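Local coordinates for protein TSC1 N-terminal domain (Chaetomium thermophilum, PDB 7A0M) that probably binds phosphoinositides of the lysosomal membrane through this N-terminal part of TSC1, helping to place the TSC complex where it regulates mTORC1, at residues D51-E56 against P84-P89; I329-G332 against F338-Y341; L378-Y383 against M410-D415. All coordinates share one frame; numbering follows the deposited sequence.

Interaction 1: D51-E56 against P84-P89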
ATOM      1  N   ASP B  51      -9.207  23.779  63.904  1.00109.84           N
ATOM      2  CA  ASP B  51     -10.551  24.348  63.956  1.00109.30           C
ATOM      3  C   ASP B  51     -10.508  25.820  64.354  1.00108.49           C
ATOM      4  O   ASP B  51     -11.189  26.653  63.744  1.00108.66           O
ATOM      5  CB  ASP B  51     -11.421  23.554  64.933  1.00113.92           C
ATOM      6  CG  ASP B  51     -11.647  22.119  64.489  1.00116.65           C
ATOM      7  OD1 ASP B  51     -10.850  21.616  63.664  1.00109.76           O
ATOM      8  OD2 ASP B  51     -12.618  21.498  64.979  1.00122.25           O
ATOM      9  N   ARG B  52      -9.705  26.160  65.365  1.00105.89           N
ATOM     10  CA  ARG B  52      -9.600  27.552  65.791  1.00101.87           C
ATOM     11  C   ARG B  52      -8.909  28.414  64.741  1.00 99.02           C
ATOM     12  O   ARG B  52      -9.245  29.595  64.594  1.00 95.53           O
ATOM     13  CB  ARG B  52      -8.856  27.634  67.125  1.00104.43           C
ATOM     14  CG  ARG B  52      -9.565  26.921  68.267  1.00111.09           C
ATOM     15  CD  ARG B  52      -8.782  27.013  69.567  1.00113.83           C
ATOM     16  NE  ARG B  52      -9.479  26.344  70.662  1.00130.21           N
ATOM     17  CZ  ARG B  52      -8.995  26.224  71.894  1.00137.80           C
ATOM     18  NH1 ARG B  52      -7.803  26.725  72.190  1.00140.72           N
ATOM     19  NH2 ARG B  52      -9.698  25.600  72.828  1.00138.71           N
ATOM     20  N   LEU B  53      -7.948  27.849  64.006  1.00 96.67           N
ATOM     21  CA  LEU B  53      -7.312  28.595  62.924  1.00 96.39           C
ATOM     22  C   LEU B  53      -8.310  28.928  61.824  1.00 88.17           C
ATOM     23  O   LEU B  53      -8.308  30.045  61.293  1.00 80.65           O
ATOM     24  CB  LEU B  53      -6.143  27.795  62.349  1.00 93.37           C
ATOM     25  CG  LEU B  53      -5.465  28.360  61.100  1.00 87.26           C
ATOM     26  CD1 LEU B  53      -4.903  29.741  61.380  1.00 89.04           C
ATOM     27  CD2 LEU B  53      -4.369  27.426  60.616  1.00 87.60           C
ATOM     28  N   ASN B  54      -9.164  27.965  61.466  1.00 94.87           N
ATOM     29  CA  ASN B  54     -10.183  28.198  60.446  1.00100.45           C
ATOM     30  C   ASN B  54     -11.154  29.297  60.871  1.00 99.74           C
ATOM     31  O   ASN B  54     -11.472  30.196  60.083  1.00 98.76           O
ATOM     32  CB  ASN B  54     -10.936  26.894  60.146  1.00111.42           C
ATOM     33  CG  ASN B  54     -10.178  25.967  59.185  1.00123.40           C
ATOM     34  OD1 ASN B  54      -9.652  24.927  59.584  1.00130.53           O
ATOM     35  ND2 ASN B  54     -10.118  26.353  57.915  1.00121.81           N
ATOM     36  N   ASP B  55     -11.648  29.231  62.112  1.00 99.71           N
ATOM     37  CA  ASP B  55     -12.587  30.241  62.590  1.00 99.56           C
ATOM     38  C   ASP B  55     -11.978  31.635  62.531  1.00 92.20           C
ATOM     39  O   ASP B  55     -12.660  32.607  62.183  1.00 90.85           O
ATOM     40  CB  ASP B  55     -13.042  29.916  64.015  1.00105.01           C
ATOM     41  CG  ASP B  55     -13.821  28.619  64.096  1.00112.55           C
ATOM     42  OD1 ASP B  55     -13.947  27.939  63.058  1.00113.15           O
ATOM     43  OD2 ASP B  55     -14.305  28.280  65.197  1.00120.72           O
ATOM     44  N   GLU B  56     -10.693  31.753  62.869  1.00 87.38           N
ATOM     45  CA  GLU B  56     -10.030  33.049  62.801  1.00 86.23           C
ATOM     46  C   GLU B  56      -9.827  33.498  61.358  1.00 96.72           C
ATOM     47  O   GLU B  56     -10.050  34.669  61.031  1.00101.62           O
ATOM     48  CB  GLU B  56      -8.695  32.995  63.541  1.00 86.42           C
ATOM     49  CG  GLU B  56      -7.984  34.331  63.583  1.00 93.12           C
ATOM     50  CD  GLU B  56      -8.744  35.353  64.410  1.00 97.49           C
ATOM     51  OE1 GLU B  56      -9.561  34.941  65.265  1.00 96.63           O
ATOM     52  OE2 GLU B  56      -8.541  36.565  64.195  1.00 96.88           O
ATOM     53  N   PRO B  84      -0.998  23.538  55.775  1.00 81.73           N
ATOM     54  CA  PRO B  84      -0.766  22.299  56.538  1.00 86.67           C
ATOM     55  C   PRO B  84      -1.440  22.295  57.896  1.00 93.18           C
ATOM     56  O   PRO B  84      -1.798  21.222  58.400  1.00 98.94           O
ATOM     57  CB  PRO B  84       0.762  22.250  56.672  1.00 88.90           C
ATOM     58  CG  PRO B  84       1.267  23.050  55.531  1.00 84.84           C
ATOM     59  CD  PRO B  84       0.275  24.161  55.366  1.00 82.15           C
ATOM     60  N   GLY B  85      -1.628  23.461  58.505  1.00 88.97           N
ATOM     61  CA  GLY B  85      -2.249  23.548  59.807  1.00 92.54           C
ATOM     62  C   GLY B  85      -3.756  23.664  59.821  1.00 88.78           C
ATOM     63  O   GLY B  85      -4.335  23.827  60.897  1.00 93.80           O
ATOM     64  N   LEU B  86      -4.419  23.583  58.660  1.00 83.62           N
ATOM     65  CA  LEU B  86      -5.874  23.710  58.635  1.00 84.54           C
ATOM     66  C   LEU B  86      -6.556  22.468  59.186  1.00 90.74           C
ATOM     67  O   LEU B  86      -7.648  22.560  59.763  1.00 80.62           O
ATOM     68  CB  LEU B  86      -6.359  23.969  57.210  1.00 79.81           C
ATOM     69  CG  LEU B  86      -5.977  25.311  56.587  1.00 80.78           C
ATOM     70  CD1 LEU B  86      -6.408  25.364  55.130  1.00 75.60           C
ATOM     71  CD2 LEU B  86      -6.601  26.444  57.379  1.00 79.52           C
ATOM     72  N   GLY B  87      -5.940  21.305  59.007  1.00 92.07           N
ATOM     73  CA  GLY B  87      -6.485  20.077  59.540  1.00 98.73           C
ATOM     74  C   GLY B  87      -7.160  19.169  58.532  1.00101.39           C
ATOM     75  O   GLY B  87      -6.499  18.540  57.700  1.00 98.76           O
ATOM     76  N   ALA B  88      -8.485  19.090  58.613  1.00103.49           N
ATOM     77  CA  ALA B  88      -9.235  18.183  57.759  1.00101.90           C
ATOM     78  C   ALA B  88      -9.074  18.578  56.292  1.00103.40           C
ATOM     79  O   ALA B  88      -9.055  19.771  55.968  1.00101.14           O
ATOM     80  CB  ALA B  88     -10.715  18.185  58.147  1.00101.55           C
ATOM     81  N   PRO B  89      -8.941  17.606  55.383  1.00 97.79           N
ATOM     82  CA  PRO B  89      -8.800  17.947  53.960  1.00 90.25           C
ATOM     83  C   PRO B  89     -10.001  18.677  53.401  1.00 84.31           C
ATOM     84  O   PRO B  89      -9.884  19.334  52.359  1.00 79.47           O
ATOM     85  CB  PRO B  89      -8.609  16.581  53.285  1.00 89.10           C
ATOM     86  CG  PRO B  89      -8.111  15.690  54.371  1.00 97.79           C
ATOM     87  CD  PRO B  89      -8.789  16.163  55.623  1.00 97.58           C
TER
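L53 and N54 of helix 45-65 pack on G85 and L86 in the loop that leads from helix 69-81 into helix 89-105. The helices here follow one another with no strand between them, consistent with a helical solenoid, and the contact packs an interhelical connection against the flank of an earlier helix. Segment 51-56 is regular helix inside a longer one, with D55 N bonded to D51 O and E56 N to R52 O. The two backbones approach to 6.5 Å between the CA atoms of N54 and L86.

The four touching residues are all buried. L86 is the hub of the loop side. Its CD2 branch meets both helix residues, while its side chain also reaches L57 further along the same helix and R91 and T92 at the start of helix 89-105. N54 crosses L86 at about a right angle, with N54 CG 4.0 Å from L86 CD2. The N54 side chain also touches R91 of helix 89-105.

G87 matters for its lack of a side chain. It has a positive phi of 104° and a psi of -109°, where a CB would jam against the preceding carbonyl oxygen, so the turn after L86 calls for glycine.

L53 holds CG anti to its backbone nitrogen (chi1 173°), which carries its CD2 branch to the loop. There L53 CD2 sits 4.1 Å from L86 CD2. The same methyl, L53 CD2, lies 3.6 Å from G85 O.

Interaction 2: I329-G332 against F338-Y341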
ATOM      1  N   ILE B 329      -5.888   4.651  11.373  1.00 44.51           N
ATOM      2  CA  ILE B 329      -5.750   4.063  12.701  1.00 43.02           C
ATOM      3  C   ILE B 329      -6.474   2.722  12.778  1.00 37.38           C
ATOM      4  O   ILE B 329      -6.014   1.803  13.467  1.00 45.29           O
ATOM      5  CB  ILE B 329      -6.237   5.050  13.783  1.00 51.15           C
ATOM      6  CG1 ILE B 329      -5.743   4.618  15.165  1.00 55.58           C
ATOM      7  CG2 ILE B 329      -7.754   5.189  13.776  1.00 49.18           C
ATOM      8  CD1 ILE B 329      -4.234   4.577  15.282  1.00 76.12           C
ATOM      9  N   LEU B 330      -7.600   2.574  12.075  1.00 38.24           N
ATOM     10  CA  LEU B 330      -8.284   1.285  12.040  1.00 39.66           C
ATOM     11  C   LEU B 330      -7.466   0.258  11.268  1.00 48.11           C
ATOM     12  O   LEU B 330      -7.306  -0.887  11.710  1.00 36.61           O
ATOM     13  CB  LEU B 330      -9.672   1.438  11.418  1.00 39.96           C
ATOM     14  CG  LEU B 330     -10.727   2.231  12.188  1.00 50.39           C
ATOM     15  CD1 LEU B 330     -12.005   2.329  11.369  1.00 44.32           C
ATOM     16  CD2 LEU B 330     -11.001   1.594  13.541  1.00 47.88           C
ATOM     17  N   TYR B 331      -6.938   0.653  10.108  1.00 43.64           N
ATOM     18  CA  TYR B 331      -6.111  -0.249   9.317  1.00 34.34           C
ATOM     19  C   TYR B 331      -4.787  -0.547  10.007  1.00 38.52           C
ATOM     20  O   TYR B 331      -4.235  -1.641   9.841  1.00 46.62           O
ATOM     21  CB  TYR B 331      -5.874   0.354   7.932  1.00 27.16           C
ATOM     22  CG  TYR B 331      -4.969  -0.459   7.036  1.00 37.17           C
ATOM     23  CD1 TYR B 331      -5.434  -1.601   6.398  1.00 38.35           C
ATOM     24  CD2 TYR B 331      -3.654  -0.074   6.816  1.00 32.38           C
ATOM     25  CE1 TYR B 331      -4.610  -2.344   5.573  1.00 43.27           C
ATOM     26  CE2 TYR B 331      -2.822  -0.810   5.994  1.00 42.67           C
ATOM     27  CZ  TYR B 331      -3.307  -1.944   5.375  1.00 42.02           C
ATOM     28  OH  TYR B 331      -2.481  -2.677   4.555  1.00 43.18           O
ATOM     29  N   GLY B 332      -4.260   0.406  10.779  1.00 44.23           N
ATOM     30  CA  GLY B 332      -3.009   0.171  11.477  1.00 29.38           C
ATOM     31  C   GLY B 332      -3.134  -0.801  12.632  1.00 36.64           C
ATOM     32  O   GLY B 332      -2.190  -1.542  12.926  1.00 41.74           O
ATOM     33  N   PHE B 338     -10.456  -5.185   9.495  1.00 42.94           N
ATOM     34  CA  PHE B 338     -11.000  -4.006   8.826  1.00 44.07           C
ATOM     35  C   PHE B 338     -11.319  -4.300   7.364  1.00 49.40           C
ATOM     36  O   PHE B 338     -12.414  -3.988   6.884  1.00 36.42           O
ATOM     37  CB  PHE B 338     -10.019  -2.838   8.935  1.00 45.66           C
ATOM     38  CG  PHE B 338     -10.594  -1.518   8.500  1.00 43.79           C
ATOM     39  CD1 PHE B 338     -11.961  -1.290   8.542  1.00 38.02           C
ATOM     40  CD2 PHE B 338      -9.767  -0.510   8.035  1.00 33.90           C
ATOM     41  CE1 PHE B 338     -12.489  -0.077   8.138  1.00 35.29           C
ATOM     42  CE2 PHE B 338     -10.289   0.703   7.627  1.00 33.34           C
ATOM     43  CZ  PHE B 338     -11.650   0.920   7.678  1.00 35.50           C
ATOM     44  N   VAL B 339     -10.369  -4.895   6.638  1.00 35.33           N
ATOM     45  CA  VAL B 339     -10.611  -5.191   5.229  1.00 37.14           C
ATOM     46  C   VAL B 339     -11.657  -6.289   5.081  1.00 37.94           C
ATOM     47  O   VAL B 339     -12.347  -6.361   4.058  1.00 40.38           O
ATOM     48  CB  VAL B 339      -9.296  -5.558   4.514  1.00 37.82           C
ATOM     49  CG1 VAL B 339      -8.255  -4.465   4.717  1.00 32.32           C
ATOM     50  CG2 VAL B 339      -8.771  -6.904   4.998  1.00 41.43           C
ATOM     51  N   ASP B 340     -11.798  -7.155   6.089  1.00 36.75           N
ATOM     52  CA  ASP B 340     -12.868  -8.146   6.057  1.00 43.45           C
ATOM     53  C   ASP B 340     -14.235  -7.498   6.235  1.00 42.63           C
ATOM     54  O   ASP B 340     -15.223  -7.974   5.665  1.00 43.10           O
ATOM     55  CB  ASP B 340     -12.642  -9.210   7.129  1.00 39.05           C
ATOM     56  CG  ASP B 340     -13.587 -10.387   6.986  1.00 47.73           C
ATOM     57  OD1 ASP B 340     -13.355 -11.233   6.095  1.00 50.17           O
ATOM     58  OD2 ASP B 340     -14.561 -10.468   7.764  1.00 51.64           O
ATOM     59  N   TYR B 341     -14.316  -6.423   7.025  1.00 49.36           N
ATOM     60  CA  TYR B 341     -15.564  -5.674   7.120  1.00 43.18           C
ATOM     61  C   TYR B 341     -15.919  -5.051   5.776  1.00 35.39           C
ATOM     62  O   TYR B 341     -17.075  -5.103   5.341  1.00 48.33           O
ATOM     63  CB  TYR B 341     -15.453  -4.600   8.203  1.00 39.29           C
ATOM     64  CG  TYR B 341     -16.655  -3.685   8.296  1.00 37.31           C
ATOM     65  CD1 TYR B 341     -17.779  -4.056   9.024  1.00 44.25           C
ATOM     66  CD2 TYR B 341     -16.665  -2.448   7.665  1.00 31.67           C
ATOM     67  CE1 TYR B 341     -18.880  -3.226   9.116  1.00 38.87           C
ATOM     68  CE2 TYR B 341     -17.763  -1.610   7.751  1.00 32.67           C
ATOM     69  CZ  TYR B 341     -18.867  -2.004   8.479  1.00 38.65           C
ATOM     70  OH  TYR B 341     -19.961  -1.173   8.568  1.00 43.37           O
TER
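L330 and Y331 of helix 323-333 pack on F338 and V339 of helix 335-343. The two helices follow one another with a single residue between them, so this is the inner side of a tight helix-to-helix corner. The CA atoms of Y331 and F338 are 6.2 Å apart.

The clearest interaction is a CH-pi contact. L330 CB stands over one face of the F338 ring, 4.0 Å from its centroid and 17° off the ring normal, shifted toward the rim. The two side chains cross at about a right angle, and L330 CD1 reaches F338 CZ at 4.0 Å. F338 keeps CG anti to its backbone N (chi1 -169°), which swings the ring across to helix 323-333.

The remaining contacts are apolar and at ring edges. Y331 CB lies in the plane of the F338 ring, 4.0 Å from F338 CD2. V339 CG1 comes to the edge of the Y331 ring, 4.3 Å from Y331 CE1. An alanine in place of F338 would probably leave a gap beside L330 and Y331 and deprive L330 CB of its ring face.

The polar end of Y331 is used away from this corner: its OH hydrogen-bonds to L377 O.

Helix 267-278 packs against the same corner. Its Y274 meets the F338 ring edge-to-face and touches L330, its L270 also touches L330, and its F271 ring meets that of F338. Beside Y331 and V339 lie F382 of the same chain and L378 of the second subunit.

Interaction 3: L378-Y383 against M410-D415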
ATOM      1  N   LEU B 378       0.889  -2.514   2.246  1.00 42.36           N
ATOM      2  CA  LEU B 378       0.476  -3.799   2.795  1.00 36.04           C
ATOM      3  C   LEU B 378       0.899  -3.909   4.256  1.00 44.18           C
ATOM      4  O   LEU B 378       2.049  -3.627   4.607  1.00 39.91           O
ATOM      5  CB  LEU B 378       1.079  -4.943   1.979  1.00 41.84           C
ATOM      6  CG  LEU B 378       0.719  -6.359   2.437  1.00 45.21           C
ATOM      7  CD1 LEU B 378      -0.766  -6.634   2.240  1.00 38.92           C
ATOM      8  CD2 LEU B 378       1.563  -7.395   1.709  1.00 40.72           C
ATOM      9  N   HIS B 379      -0.036  -4.323   5.105  1.00 43.51           N
ATOM     10  CA  HIS B 379       0.201  -4.376   6.541  1.00 43.35           C
ATOM     11  C   HIS B 379       0.967  -5.648   6.901  1.00 39.49           C
ATOM     12  O   HIS B 379       0.699  -6.713   6.338  1.00 39.57           O
ATOM     13  CB  HIS B 379      -1.123  -4.332   7.300  1.00 35.01           C
ATOM     14  CG  HIS B 379      -0.986  -3.951   8.741  1.00 43.07           C
ATOM     15  ND1 HIS B 379      -0.464  -4.803   9.690  1.00 50.85           N
ATOM     16  CD2 HIS B 379      -1.323  -2.817   9.399  1.00 47.67           C
ATOM     17  CE1 HIS B 379      -0.473  -4.205  10.869  1.00 49.84           C
ATOM     18  NE2 HIS B 379      -0.991  -2.999  10.719  1.00 47.07           N
ATOM     19  N   PRO B 380       1.931  -5.564   7.822  1.00 48.36           N
ATOM     20  CA  PRO B 380       2.666  -6.776   8.224  1.00 49.23           C
ATOM     21  C   PRO B 380       1.785  -7.853   8.837  1.00 43.84           C
ATOM     22  O   PRO B 380       2.185  -9.025   8.837  1.00 48.35           O
ATOM     23  CB  PRO B 380       3.688  -6.252   9.244  1.00 54.47           C
ATOM     24  CG  PRO B 380       3.795  -4.793   8.982  1.00 56.09           C
ATOM     25  CD  PRO B 380       2.467  -4.347   8.455  1.00 53.20           C
ATOM     26  N   ASN B 381       0.606  -7.499   9.360  1.00 41.59           N
ATOM     27  CA  ASN B 381      -0.289  -8.502   9.930  1.00 42.19           C
ATOM     28  C   ASN B 381      -0.690  -9.548   8.900  1.00 40.05           C
ATOM     29  O   ASN B 381      -0.962 -10.699   9.259  1.00 50.19           O
ATOM     30  CB  ASN B 381      -1.533  -7.830  10.512  1.00 39.60           C
ATOM     31  CG  ASN B 381      -1.285  -7.231  11.880  1.00 42.62           C
ATOM     32  OD1 ASN B 381      -0.143  -6.952  12.250  1.00 39.26           O
ATOM     33  ND2 ASN B 381      -2.352  -7.040  12.643  1.00 34.11           N
ATOM     34  N   PHE B 382      -0.731  -9.171   7.623  1.00 33.69           N
ATOM     35  CA  PHE B 382      -1.100 -10.117   6.580  1.00 37.33           C
ATOM     36  C   PHE B 382      -0.051 -11.210   6.401  1.00 38.30           C
ATOM     37  O   PHE B 382      -0.342 -12.224   5.759  1.00 51.69           O
ATOM     38  CB  PHE B 382      -1.352  -9.380   5.262  1.00 35.65           C
ATOM     39  CG  PHE B 382      -2.610  -8.546   5.264  1.00 46.03           C
ATOM     40  CD1 PHE B 382      -3.858  -9.144   5.165  1.00 40.06           C
ATOM     41  CD2 PHE B 382      -2.545  -7.165   5.369  1.00 43.03           C
ATOM     42  CE1 PHE B 382      -5.011  -8.380   5.171  1.00 39.28           C
ATOM     43  CE2 PHE B 382      -3.697  -6.399   5.375  1.00 38.50           C
ATOM     44  CZ  PHE B 382      -4.931  -7.009   5.276  1.00 34.42           C
ATOM     45  N   TYR B 383       1.149 -11.030   6.959  1.00 53.67           N
ATOM     46  CA  TYR B 383       2.173 -12.064   7.002  1.00 58.70           C
ATOM     47  C   TYR B 383       2.187 -12.830   8.308  1.00 47.74           C
ATOM     48  O   TYR B 383       2.994 -13.750   8.456  1.00 48.95           O
ATOM     49  CB  TYR B 383       3.574 -11.446   6.915  1.00 60.46           C
ATOM     50  CG  TYR B 383       4.059 -10.857   5.621  1.00 55.01           C
ATOM     51  CD1 TYR B 383       3.407 -11.084   4.422  1.00 49.67           C
ATOM     52  CD2 TYR B 383       5.200 -10.067   5.608  1.00 51.71           C
ATOM     53  CE1 TYR B 383       3.884 -10.533   3.243  1.00 52.76           C
ATOM     54  CE2 TYR B 383       5.677  -9.519   4.446  1.00 56.96           C
ATOM     55  CZ  TYR B 383       5.018  -9.754   3.267  1.00 60.13           C
ATOM     56  OH  TYR B 383       5.513  -9.195   2.116  1.00 69.66           O
HETATM   57  N   MSE B 410       1.682   5.415  10.979  1.00 47.00           N
HETATM   58  CA  MSE B 410       2.054   6.413   9.983  1.00 46.78           C
HETATM   59  C   MSE B 410       3.015   5.838   8.948  1.00 49.47           C
HETATM   60  O   MSE B 410       3.031   6.277   7.798  1.00 55.05           O
HETATM   61  CB  MSE B 410       2.675   7.637  10.659  1.00 63.77           C
HETATM   62  CG  MSE B 410       1.704   8.406  11.535  1.00 67.12           C
HETATM   63 SE   MSE B 410       0.170   9.067  10.528  0.67 66.05          SE
HETATM   64  CE  MSE B 410      -1.144   9.099  11.967  1.00 69.60           C
ATOM     65  N   ALA B 411       3.813   4.850   9.359  1.00 40.40           N
ATOM     66  CA  ALA B 411       4.745   4.211   8.436  1.00 53.86           C
ATOM     67  C   ALA B 411       4.041   3.471   7.309  1.00 52.90           C
ATOM     68  O   ALA B 411       4.689   3.128   6.314  1.00 57.32           O
ATOM     69  CB  ALA B 411       5.659   3.247   9.196  1.00 47.72           C
ATOM     70  N   LEU B 412       2.740   3.220   7.441  1.00 50.13           N
ATOM     71  CA  LEU B 412       1.952   2.573   6.403  1.00 48.90           C
ATOM     72  C   LEU B 412       1.372   3.559   5.398  1.00 56.18           C
ATOM     73  O   LEU B 412       0.879   3.131   4.349  1.00 51.78           O
ATOM     74  CB  LEU B 412       0.815   1.769   7.042  1.00 38.97           C
ATOM     75  CG  LEU B 412       1.254   0.667   8.007  1.00 44.33           C
ATOM     76  CD1 LEU B 412       0.080   0.207   8.850  1.00 35.82           C
ATOM     77  CD2 LEU B 412       1.866  -0.500   7.248  1.00 33.60           C
ATOM     78  N   VAL B 413       1.427   4.856   5.686  1.00 48.26           N
ATOM     79  CA  VAL B 413       0.776   5.873   4.869  1.00 49.37           C
ATOM     80  C   VAL B 413       1.721   6.318   3.763  1.00 45.53           C
ATOM     81  O   VAL B 413       2.890   6.634   4.017  1.00 46.31           O
ATOM     82  CB  VAL B 413       0.340   7.070   5.730  1.00 44.85           C
ATOM     83  CG1 VAL B 413      -0.305   8.145   4.865  1.00 35.53           C
ATOM     84  CG2 VAL B 413      -0.613   6.616   6.824  1.00 42.25           C
ATOM     85  N   VAL B 414       1.214   6.344   2.534  1.00 52.99           N
ATOM     86  CA  VAL B 414       1.976   6.798   1.377  1.00 58.12           C
ATOM     87  C   VAL B 414       1.659   8.275   1.169  1.00 71.53           C
ATOM     88  O   VAL B 414       0.576   8.625   0.694  1.00 82.10           O
ATOM     89  CB  VAL B 414       1.643   5.979   0.125  1.00 54.62           C
ATOM     90  CG1 VAL B 414       2.554   6.373  -1.029  1.00 55.27           C
ATOM     91  CG2 VAL B 414       1.749   4.490   0.418  1.00 47.36           C
ATOM     92  N   ASP B 415       2.601   9.142   1.527  1.00 79.45           N
ATOM     93  CA  ASP B 415       2.405  10.579   1.381  1.00 97.86           C
ATOM     94  C   ASP B 415       3.707  11.293   1.031  1.00 95.38           C
ATOM     95  O   ASP B 415       3.695  12.368   0.430  1.00 94.43           O
ATOM     96  CB  ASP B 415       1.807  11.171   2.662  1.00118.82           C
ATOM     97  CG  ASP B 415       2.655  10.894   3.891  1.00138.66           C
ATOM     98  OD1 ASP B 415       3.682  10.192   3.776  1.00150.09           O
ATOM     99  OD2 ASP B 415       2.289  11.382   4.981  1.00145.01           O
TER
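L412 alone carries the contact from segment 410-415, and its side chain meets H379 and P380. The tight part is at the imidazole. L412 CD1 sits 3.4 Å from H379 CD2 and approaches the ring obliquely. The two methyls divide the partners between them: CD1 goes to the imidazole, CD2 to P380 and L378 O.

The CD2 branch packs more loosely. L412 CD2 is 4.1 Å from P380 CD, where P380 is partly exposed, and equally far from L378 O. L378 O accepts a hydrogen bond from R373 of the second subunit. Around L412 the segment is looser: M410 (a selenomethionine), A411 and D415 are exposed, and D415 is poorly ordered.

Both sides have their own bracing. A type I turn runs from M410 to V413, closed by V413 N to M410 O at 3.0 Å, and L412 also pairs by its backbone with L377. On the other side, N381 N donates to H379 ND1 at 2.9 Å, with an angle of 167° and only 1° out of the ring plane. H379 NE2 is hydrogen-bonded to G332 O.

With ND1 accepting and NE2 facing a carbonyl oxygen, the imidazole is probably neutral with its proton on NE2. The ring is thus held from both nitrogens, and it offers its CD2 carbon to the leucine methyl.

Interaction 1 stands apart. Its centre is 58 Å from that of interaction 2 and 61 Å from that of interaction 3, across the centre of the chain. Interactions 2 and 3 are neighbours, with centres 11 Å apart, both within the Hamartin family part of the protein. They join directly: the hydrogen bond between G332 O and H379 NE2, 2.9 Å long, links them, and V339 CG2 packs on F382 CZ at 3.9 Å. Thus the helical corner of interaction 2 holds the histidine on which L412 rests. Both also touch the second subunit, which places both at the interface with that subunit, whereas interaction 1 touches no other chain.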